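Local atomic coordinates of pyridoxamine 5'-phosphate oxidase family protein (Corynebacterium diphtheriae NCTC 13129, PDB entry 3CP3), a protein that is of unknown function but, as a member of the pyridoxamine 5'-phosphate oxidase family, may bind a flavin cofactor such as FMN. Residues T13-S17 against S18-S22. Residues are numbered along the deposited sequence; the frame is centred on the assembly and turned at random.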
loop_
_atom_site.group_PDB
_atom_site.type_symbol
_atom_site.label_atom_id
_atom_site.label_comp_id
_atom_site.label_asym_id
_atom_site.label_seq_id
_atom_site.Cartn_x
_atom_site.Cartn_y
_atom_site.Cartn_z
ATOM N N THR A 13 12.535 -12.692 -5.922
ATOM C CA THR A 13 12.033 -13.978 -6.376
ATOM C C THR A 13 10.619 -13.688 -6.798
ATOM O O THR A 13 9.860 -13.043 -6.066
ATOM C CB THR A 13 12.088 -15.020 -5.265
ATOM O OG1 THR A 13 13.455 -15.308 -4.961
ATOM C CG2 THR A 13 11.412 -16.321 -5.681
ATOM N N ILE A 14 10.263 -14.122 -7.994
ATOM C CA ILE A 14 8.890 -13.989 -8.439
ATOM C C ILE A 14 8.188 -15.227 -7.909
ATOM O O ILE A 14 8.653 -16.337 -8.168
ATOM C CB ILE A 14 8.777 -13.937 -9.977
ATOM C CG1 ILE A 14 9.657 -12.796 -10.541
ATOM C CG2 ILE A 14 7.320 -13.838 -10.428
ATOM C CD1 ILE A 14 9.439 -11.455 -9.846
ATOM N N LEU A 15 7.087 -15.035 -7.171
ATOM C CA LEU A 15 6.309 -16.176 -6.666
ATOM C C LEU A 15 5.337 -16.706 -7.711
ATOM O O LEU A 15 4.881 -15.958 -8.596
ATOM C CB LEU A 15 5.568 -15.827 -5.361
ATOM C CG LEU A 15 6.439 -15.137 -4.292
ATOM C CD1 LEU A 15 5.626 -14.613 -3.059
ATOM C CD2 LEU A 15 7.510 -16.093 -3.858
ATOM N N ASP A 16 5.018 -17.992 -7.620
ATOM C CA ASP A 16 3.943 -18.536 -8.444
ATOM C C ASP A 16 2.567 -18.005 -7.950
ATOM O O ASP A 16 2.439 -17.528 -6.817
ATOM C CB ASP A 16 4.057 -20.070 -8.622
ATOM C CG ASP A 16 3.798 -20.836 -7.354
ATOM O OD1 ASP A 16 2.687 -20.718 -6.829
ATOM O OD2 ASP A 16 4.680 -21.609 -6.913
ATOM N N SER A 17 1.576 -17.987 -8.843
ATOM C CA SER A 17 0.224 -17.510 -8.522
ATOM C C SER A 17 -0.423 -18.249 -7.328
ATOM O O SER A 17 -1.010 -17.620 -6.457
ATOM C CB SER A 17 -0.686 -17.679 -9.761
ATOM O OG SER A 17 -2.026 -17.403 -9.364
ATOM N N SER A 18 -0.318 -19.569 -7.278
ATOM C CA SER A 18 -0.887 -20.327 -6.147
ATOM C C SER A 18 -0.273 -19.940 -4.826
ATOM O O SER A 18 -0.972 -19.814 -3.836
ATOM C CB SER A 18 -0.617 -21.832 -6.297
ATOM O OG SER A 18 -1.551 -22.407 -7.173
ATOM N N ASP A 19 1.056 -19.834 -4.796
ATOM C CA ASP A 19 1.789 -19.388 -3.593
ATOM C C ASP A 19 1.297 -17.988 -3.209
ATOM O O ASP A 19 0.959 -17.694 -2.044
ATOM C CB ASP A 19 3.299 -19.423 -3.925
ATOM C CG ASP A 19 4.213 -19.191 -2.706
ATOM O OD1 ASP A 19 3.760 -19.224 -1.518
ATOM O OD2 ASP A 19 5.401 -18.879 -2.943
ATOM N N SER A 20 1.297 -17.095 -4.184
ATOM C CA SER A 20 0.837 -15.727 -3.984
ATOM C C SER A 20 -0.549 -15.637 -3.355
ATOM O O SER A 20 -0.777 -14.914 -2.343
ATOM C CB SER A 20 0.834 -15.003 -5.345
ATOM O OG SER A 20 2.188 -14.740 -5.697
ATOM N N LEU A 21 -1.473 -16.343 -3.943
ATOM C CA LEU A 21 -2.863 -16.358 -3.386
ATOM C C LEU A 21 -2.990 -17.033 -2.021
ATOM O O LEU A 21 -3.768 -16.559 -1.173
ATOM C CB LEU A 21 -3.830 -16.975 -4.379
ATOM C CG LEU A 21 -3.993 -16.128 -5.648
ATOM C CD1 LEU A 21 -4.804 -16.945 -6.651
ATOM C CD2 LEU A 21 -4.616 -14.776 -5.329
ATOM N N SER A 22 -2.249 -18.127 -1.783
ATOM C CA SER A 22 -2.245 -18.680 -0.419
ATOM C C SER A 22 -1.738 -17.630 0.586
ATOM O O SER A 22 -2.306 -17.413 1.696
ATOM C CB SER A 22 -1.347 -19.902 -0.363
ATOM O OG SER A 22 -1.804 -20.897 -1.267
HETATM O O HOH W 1 6.487 -19.308 -5.339
#
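Asp16 caps the helix that starts right after it: its OD1 accepts from Asp19 N at 2.8 Å, the N-H pointing almost straight at it, and nearly along the carboxylate C-O axis. This is an N-cap, and it sits between strand 12-15 and helix 17-25 of the FMN-binding split-barrel fold of this family. The aspartate can reach back because CG stands between its own backbone N and carbonyl carbon (chi1 69°), folding the carboxylate over the first turn. A capping box would be completed by a direct bond from Asp16 N to the Asp19 side chain; here a water does that job. It accepts from Asp16 N at 3.0 Å and donates to Asp19 OD2 at 2.7 Å, with a further, weak bond to Asp16 OD2. The two carboxylate planes are turned 51° apart, and the like charges are probably eased by this water and by Arg23, one turn on, whose NE forms a salt bridge with Asp19 OD1.

On the backbone side, Asp16 O is gripped twice by one residue. Ser20 N approaches to 2.9 Å in the first helical bond, while Ser20 OG, 3.0 Å from Asp16 O, comes from above the carbonyl plane, 43° out of it. The next bond along runs from Leu21 N to Ser17 O at 2.9 Å.

Packing then takes over. The side chains of Ser20 and Leu21 both rest on Val134 of strand 125-139, and Leu15, whose backbone pairs with Gly136 of that strand, touches Ala138. Leu15 also leans on the helix, its CB lying 3.6 Å from Ser20 OG. Farther out along the same leucine, the CD2 methyl comes within 3.6 Å of Asp19 OD2, the oxygen that accepts from the bridging water.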